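Local atomic coordinates of prolyl-tRNA synthetase (Naegleria fowleri, PDB entry 6UYH), a protein that probably joins proline to its cognate tRNA at the expense of ATP, and binds halofuginone together with an ATP analogue in its active site. Residues A[39-42]-A[43-46]; A[45-48]-A[49-53]. All blocks are in the same frame, centred on the assembly; numbering follows the deposited sequence.

Interaction 1: A[39-42]-A[43-46]; sequences YDVS and GCYI. With EDO (1,2-ethanediol), chain L.
With CG anti to its own N (chi1 -170°), Tyr-39 lays its ring along the returning chain, where Cys-44 and Ile-46 meet it. Cys-44 takes the other choice, SG opposite its carbonyl carbon (chi1 -61°), which leaves CB to approach CD2 of Tyr-39 at 4.1 Å and brings SG against CG1 of Val-41; a compact cysteine fits between the two. The tip of Ile-46, CD1, reaches CD1 of Tyr-39, the two side chains crossing at about a right angle. On one face of the tyrosine ring, OD1 of Asp-40 stands 3.6 Å above the plane, over its centre.

The reversal is a type II beta turn from Val-41 to Cys-44, closed by Cys-44 N to Val-41 O (3.2 Å). Gly-43 occupies its third position with positive phi (81°), which favours glycine, and Ser-42 O lies close to where a CB would stand.

An ethanediol, probably from the crystallisation liquor, bridges the loop: its O1 accepts from Tyr-39 N (2.9 Å) and donates to Cys-44 O (2.7 Å), while Gly-43 N donates to its O2 (2.9 Å). Tyrosine suits its place by offering an apolar ring to Cys-44 and Ile-46 while its OH bonds to Phe-79 O of the second subunit. The hairpin loop thus pairs an apolar side, packed at the dimer interface, with backbone polar groups that a small diol can satisfy.

Interaction 2: A[45-48]-A[49-53]; sequences YIFR and PNCWF
Phe-47 is met at one ring carbon, CD2, by both a sulfur and an aromatic edge: Cys-51 and Trp-52, on the first turn of helix 49-67, close on the residue just before Arg-48. The edge of the Trp-52 six-membered ring is turned toward the face of Phe-47, offset, with planes at 88° and centroids 5.7 Å apart. Trp-52 CE3 lies 3.8 Å from Phe-47 CD2, and that carbon sits at the edge of the indole, near its plane. With SG anti to the backbone N (chi1 166°), Cys-51 sends its sulfur back toward the strand, to 3.6 Å from Phe-47 CD2, where it stands obliquely to the ring. Cysteine is slim enough for this corner and still offers a polarisable atom to the aromatic.

Strand 45-47 and the beginning of the helix run at 80° to each other, and Arg-48, the N-cap residue, makes the bend. Its carbonyl oxygen starts the helical bonding: Trp-52 N reaches Arg-48 O at 2.9 Å in an almost straight bond, and Cys-51 N comes to the same oxygen at 3.0 Å, bent and weak. Pro-49 follows in the first turn, where its lack of an N-H costs no helical hydrogen bond and its ring suits the helical phi. Phe-53 N to Pro-49 O continues the ladder.

Tyr-166 meets both Phe-47 and Trp-52 edge-to-face, and Phe-159, an ANP-pocket residue, adds another such ring to Phe-47. The arginine side chain leads away to a cation-pi contact with Trp-131 of the second subunit. Aromatic and sulfur packing therefore supplements the backbone bonds that turn the chain from strand to helix.

How the interactions relate
Interactions 1 and 2 are successive steps along one run of chain, sharing Tyr-45 and Ile-46, with centres 13 Å apart. The beta turn of 41-44 delivers the chain into strand 45-47, and interaction 2 takes it from that strand into helix 49-67. Both touch the second subunit, so this run forms part of the dimer interface. Both also lie near the bound ATP analogue, without lining its pocket: Gly-43 is about 9 Å from it and the side chain of Phe-47 about 8 Å. Gly-43 bonds through its backbone to Arg-163, next to the pocket residue Ser-162, while Phe-47 packs against pocket residue Phe-159.

Interaction 1: A[39-42]-A[43-46]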
ATOM      1  N   TYR A  39      12.260 -14.821   9.220  1.00 22.03           N
ATOM      2  CA  TYR A  39      12.550 -13.637  10.020  1.00 23.21           C
ATOM      3  C   TYR A  39      12.650 -14.054  11.483  1.00 24.14           C
ATOM      4  O   TYR A  39      12.228 -15.149  11.861  1.00 28.70           O
ATOM      5  CB  TYR A  39      11.452 -12.588   9.783  1.00 19.72           C
ATOM      6  CG  TYR A  39      11.694 -11.220  10.351  1.00 20.77           C
ATOM      7  CD1 TYR A  39      12.782 -10.454   9.942  1.00 19.77           C
ATOM      8  CD2 TYR A  39      10.812 -10.675  11.261  1.00 17.27           C
ATOM      9  CE1 TYR A  39      12.984  -9.170  10.449  1.00 19.39           C
ATOM     10  CE2 TYR A  39      11.000  -9.397  11.769  1.00 16.51           C
ATOM     11  CZ  TYR A  39      12.083  -8.659  11.367  1.00 18.54           C
ATOM     12  OH  TYR A  39      12.248  -7.397  11.889  1.00 21.77           O
ATOM     13  N   ASP A  40      13.196 -13.177  12.321  1.00 22.13           N
ATOM     14  CA  ASP A  40      13.449 -13.538  13.713  1.00 23.35           C
ATOM     15  C   ASP A  40      12.319 -13.132  14.661  1.00 27.06           C
ATOM     16  O   ASP A  40      12.498 -13.187  15.880  1.00 33.88           O
ATOM     17  CB  ASP A  40      14.787 -12.954  14.186  1.00 27.59           C
ATOM     18  CG  ASP A  40      14.814 -11.433  14.210  1.00 28.90           C
ATOM     19  OD1 ASP A  40      13.863 -10.779  13.741  1.00 30.13           O
ATOM     20  OD2 ASP A  40      15.828 -10.886  14.702  1.00 36.67           O
ATOM     21  N   VAL A  41      11.167 -12.740  14.133  1.00 23.39           N
ATOM     22  CA  VAL A  41       9.933 -12.645  14.904  1.00 25.82           C
ATOM     23  C   VAL A  41       9.020 -13.735  14.371  1.00 25.38           C
ATOM     24  O   VAL A  41       8.690 -13.747  13.180  1.00 23.84           O
ATOM     25  CB  VAL A  41       9.286 -11.253  14.794  1.00 23.89           C
ATOM     26  CG1 VAL A  41       7.954 -11.207  15.554  1.00 27.39           C
ATOM     27  CG2 VAL A  41      10.232 -10.185  15.316  1.00 21.89           C
ATOM     28  N   SER A  42       8.648 -14.669  15.240  1.00 27.03           N
ATOM     29  CA  SER A  42       7.937 -15.865  14.806  1.00 26.83           C
ATOM     30  C   SER A  42       6.635 -15.501  14.102  1.00 24.19           C
ATOM     31  O   SER A  42       5.899 -14.612  14.538  1.00 26.28           O
ATOM     32  CB  SER A  42       7.661 -16.768  16.011  1.00 38.25           C
ATOM     33  OG  SER A  42       6.823 -17.849  15.656  1.00 53.07           O
ATOM     34  N   GLY A  43       6.374 -16.169  12.982  1.00 21.14           N
ATOM     35  CA  GLY A  43       5.139 -15.975  12.257  1.00 20.49           C
ATOM     36  C   GLY A  43       5.106 -14.764  11.354  1.00 20.74           C
ATOM     37  O   GLY A  43       4.040 -14.434  10.829  1.00 20.95           O
ATOM     38  N   CYS A  44       6.235 -14.090  11.173  1.00 18.73           N
ATOM     39  CA  CYS A  44       6.351 -12.951  10.282  1.00 19.24           C
ATOM     40  C   CYS A  44       7.350 -13.300   9.191  1.00 22.02           C
ATOM     41  O   CYS A  44       8.344 -13.978   9.455  1.00 20.96           O
ATOM     42  CB  CYS A  44       6.807 -11.709  11.050  1.00 24.26           C
ATOM     43  SG  CYS A  44       5.612 -11.244  12.342  1.00 26.25           S
ATOM     44  N   TYR A  45       7.076 -12.850   7.967  1.00 17.37           N
ATOM     45  CA  TYR A  45       7.884 -13.246   6.820  1.00 17.70           C
ATOM     46  C   TYR A  45       8.200 -12.034   5.966  1.00 20.84           C
ATOM     47  O   TYR A  45       7.469 -11.045   5.961  1.00 18.99           O
ATOM     48  CB  TYR A  45       7.169 -14.310   5.975  1.00 16.20           C
ATOM     49  CG  TYR A  45       6.682 -15.481   6.816  1.00 17.49           C
ATOM     50  CD1 TYR A  45       7.533 -16.528   7.121  1.00 18.51           C
ATOM     51  CD2 TYR A  45       5.377 -15.522   7.313  1.00 20.53           C
ATOM     52  CE1 TYR A  45       7.110 -17.597   7.906  1.00 21.47           C
ATOM     53  CE2 TYR A  45       4.944 -16.586   8.100  1.00 23.42           C
ATOM     54  CZ  TYR A  45       5.813 -17.615   8.387  1.00 23.12           C
ATOM     55  OH  TYR A  45       5.401 -18.679   9.160  1.00 25.04           O
ATOM     56  N   ILE A  46       9.296 -12.144   5.220  1.00 20.10           N
ATOM     57  CA  ILE A  46       9.761 -11.107   4.300  1.00 21.20           C
ATOM     58  C   ILE A  46       9.249 -11.424   2.897  1.00 20.67           C
ATOM     59  O   ILE A  46       9.500 -12.520   2.375  1.00 20.45           O
ATOM     60  CB  ILE A  46      11.296 -11.032   4.311  1.00 17.74           C
ATOM     61  CG1 ILE A  46      11.798 -10.628   5.700  1.00 20.43           C
ATOM     62  CG2 ILE A  46      11.800 -10.088   3.201  1.00 18.51           C
ATOM     63  CD1 ILE A  46      13.245 -10.990   5.944  1.00 20.70           C
TER
HETATM   64  C1  EDO L 610       9.473 -16.647  11.087  1.00 36.26           C
HETATM   65  O1  EDO L 610       9.835 -16.223   9.771  1.00 25.35           O
HETATM   66  C2  EDO L 610       8.958 -18.082  11.029  1.00 46.27           C
HETATM   67  O2  EDO L 610       8.078 -18.319  12.130  1.00 41.39           O

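Interaction 2: A[45-48]-A[49-53]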
ATOM      1  N   TYR A  45       7.076 -12.850   7.967  1.00 17.37           N
ATOM      2  CA  TYR A  45       7.884 -13.246   6.820  1.00 17.70           C
ATOM      3  C   TYR A  45       8.200 -12.034   5.966  1.00 20.84           C
ATOM      4  O   TYR A  45       7.469 -11.045   5.961  1.00 18.99           O
ATOM      5  CB  TYR A  45       7.169 -14.310   5.975  1.00 16.20           C
ATOM      6  CG  TYR A  45       6.682 -15.481   6.816  1.00 17.49           C
ATOM      7  CD1 TYR A  45       7.533 -16.528   7.121  1.00 18.51           C
ATOM      8  CD2 TYR A  45       5.377 -15.522   7.313  1.00 20.53           C
ATOM      9  CE1 TYR A  45       7.110 -17.597   7.906  1.00 21.47           C
ATOM     10  CE2 TYR A  45       4.944 -16.586   8.100  1.00 23.42           C
ATOM     11  CZ  TYR A  45       5.813 -17.615   8.387  1.00 23.12           C
ATOM     12  OH  TYR A  45       5.401 -18.679   9.160  1.00 25.04           O
ATOM     13  N   ILE A  46       9.296 -12.144   5.220  1.00 20.10           N
ATOM     14  CA  ILE A  46       9.761 -11.107   4.300  1.00 21.20           C
ATOM     15  C   ILE A  46       9.249 -11.424   2.897  1.00 20.67           C
ATOM     16  O   ILE A  46       9.500 -12.520   2.375  1.00 20.45           O
ATOM     17  CB  ILE A  46      11.296 -11.032   4.311  1.00 17.74           C
ATOM     18  CG1 ILE A  46      11.798 -10.628   5.700  1.00 20.43           C
ATOM     19  CG2 ILE A  46      11.800 -10.088   3.201  1.00 18.51           C
ATOM     20  CD1 ILE A  46      13.245 -10.990   5.944  1.00 20.70           C
ATOM     21  N   PHE A  47       8.541 -10.464   2.276  1.00 18.77           N
ATOM     22  CA  PHE A  47       8.008 -10.622   0.919  1.00 20.11           C
ATOM     23  C   PHE A  47       8.998  -9.978  -0.045  1.00 20.26           C
ATOM     24  O   PHE A  47       9.112  -8.746  -0.092  1.00 18.94           O
ATOM     25  CB  PHE A  47       6.633  -9.967   0.753  1.00 19.38           C
ATOM     26  CG  PHE A  47       5.518 -10.604   1.542  1.00 20.09           C
ATOM     27  CD1 PHE A  47       5.597 -10.745   2.914  1.00 28.94           C
ATOM     28  CD2 PHE A  47       4.360 -11.004   0.901  1.00 21.04           C
ATOM     29  CE1 PHE A  47       4.551 -11.323   3.631  1.00 34.16           C
ATOM     30  CE2 PHE A  47       3.301 -11.570   1.616  1.00 21.57           C
ATOM     31  CZ  PHE A  47       3.407 -11.738   2.975  1.00 22.23           C
ATOM     32  N   ARG A  48       9.701 -10.799  -0.820  1.00 19.76           N
ATOM     33  CA  ARG A  48      10.719 -10.317  -1.745  1.00 19.86           C
ATOM     34  C   ARG A  48      10.066  -9.836  -3.047  1.00 19.11           C
ATOM     35  O   ARG A  48       8.861 -10.026  -3.251  1.00 21.49           O
ATOM     36  CB  ARG A  48      11.748 -11.429  -1.957  1.00 22.44           C
ATOM     37  CG  ARG A  48      12.511 -11.794  -0.681  1.00 25.62           C
ATOM     38  CD  ARG A  48      13.543 -12.894  -0.924  1.00 24.81           C
ATOM     39  NE  ARG A  48      14.717 -12.379  -1.631  1.00 26.36           N
ATOM     40  CZ  ARG A  48      15.805 -13.098  -1.900  1.00 29.94           C
ATOM     41  NH1 ARG A  48      15.866 -14.371  -1.530  1.00 26.31           N
ATOM     42  NH2 ARG A  48      16.836 -12.542  -2.532  1.00 28.50           N
ATOM     43  N   PRO A  49      10.831  -9.195  -3.950  1.00 20.34           N
ATOM     44  CA  PRO A  49      10.193  -8.510  -5.099  1.00 20.63           C
ATOM     45  C   PRO A  49       9.258  -9.368  -5.943  1.00 20.89           C
ATOM     46  O   PRO A  49       8.151  -8.920  -6.267  1.00 19.42           O
ATOM     47  CB  PRO A  49      11.399  -8.023  -5.914  1.00 22.61           C
ATOM     48  CG  PRO A  49      12.436  -7.746  -4.883  1.00 22.73           C
ATOM     49  CD  PRO A  49      12.271  -8.864  -3.871  1.00 20.77           C
ATOM     50  N   ASN A  50       9.678 -10.575  -6.333  1.00 21.32           N
ATOM     51  CA  ASN A  50       8.854 -11.389  -7.225  1.00 22.13           C
ATOM     52  C   ASN A  50       7.571 -11.815  -6.536  1.00 24.37           C
ATOM     53  O   ASN A  50       6.549 -12.044  -7.188  1.00 20.94           O
ATOM     54  CB  ASN A  50       9.626 -12.618  -7.692  1.00 21.99           C
ATOM     55  CG  ASN A  50      10.897 -12.267  -8.432  1.00 25.95           C
ATOM     56  OD1 ASN A  50      11.157 -11.100  -8.739  1.00 26.55           O
ATOM     57  ND2 ASN A  50      11.699 -13.281  -8.735  1.00 25.86           N
ATOM     58  N   CYS A  51       7.614 -11.899  -5.219  1.00 19.33           N
ATOM     59  CA  CYS A  51       6.458 -12.265  -4.421  1.00 19.82           C
ATOM     60  C   CYS A  51       5.516 -11.084  -4.239  1.00 20.77           C
ATOM     61  O   CYS A  51       4.304 -11.198  -4.465  1.00 20.64           O
ATOM     62  CB  CYS A  51       6.957 -12.774  -3.080  1.00 22.18           C
ATOM     63  SG  CYS A  51       5.687 -12.899  -1.837  1.00 25.41           S
ATOM     64  N   TRP A  52       6.061  -9.934  -3.830  1.00 19.34           N
ATOM     65  CA  TRP A  52       5.226  -8.758  -3.629  1.00 17.93           C
ATOM     66  C   TRP A  52       4.561  -8.332  -4.930  1.00 18.18           C
ATOM     67  O   TRP A  52       3.439  -7.822  -4.914  1.00 19.23           O
ATOM     68  CB  TRP A  52       6.064  -7.609  -3.043  1.00 18.26           C
ATOM     69  CG  TRP A  52       5.214  -6.463  -2.507  1.00 16.58           C
ATOM     70  CD1 TRP A  52       5.147  -5.183  -2.997  1.00 19.18           C
ATOM     71  CD2 TRP A  52       4.314  -6.514  -1.394  1.00 19.22           C
ATOM     72  NE1 TRP A  52       4.261  -4.442  -2.248  1.00 19.24           N
ATOM     73  CE2 TRP A  52       3.740  -5.234  -1.259  1.00 19.74           C
ATOM     74  CE3 TRP A  52       3.934  -7.522  -0.499  1.00 18.88           C
ATOM     75  CZ2 TRP A  52       2.805  -4.936  -0.263  1.00 18.47           C
ATOM     76  CZ3 TRP A  52       3.015  -7.222   0.494  1.00 19.89           C
ATOM     77  CH2 TRP A  52       2.464  -5.936   0.602  1.00 19.97           C
ATOM     78  N   PHE A  53       5.223  -8.575  -6.065  1.00 18.44           N
ATOM     79  CA  PHE A  53       4.619  -8.299  -7.366  1.00 19.69           C
ATOM     80  C   PHE A  53       3.264  -8.979  -7.525  1.00 22.73           C
ATOM     81  O   PHE A  53       2.340  -8.409  -8.119  1.00 18.64           O
ATOM     82  CB  PHE A  53       5.556  -8.744  -8.491  1.00 18.68           C
ATOM     83  CG  PHE A  53       5.012  -8.459  -9.872  1.00 19.75           C
ATOM     84  CD1 PHE A  53       5.250  -7.243 -10.482  1.00 23.52           C
ATOM     85  CD2 PHE A  53       4.238  -9.402 -10.546  1.00 19.83           C
ATOM     86  CE1 PHE A  53       4.743  -6.972 -11.736  1.00 26.43           C
ATOM     87  CE2 PHE A  53       3.718  -9.127 -11.803  1.00 20.69           C
ATOM     88  CZ  PHE A  53       3.972  -7.913 -12.394  1.00 23.09           C
TER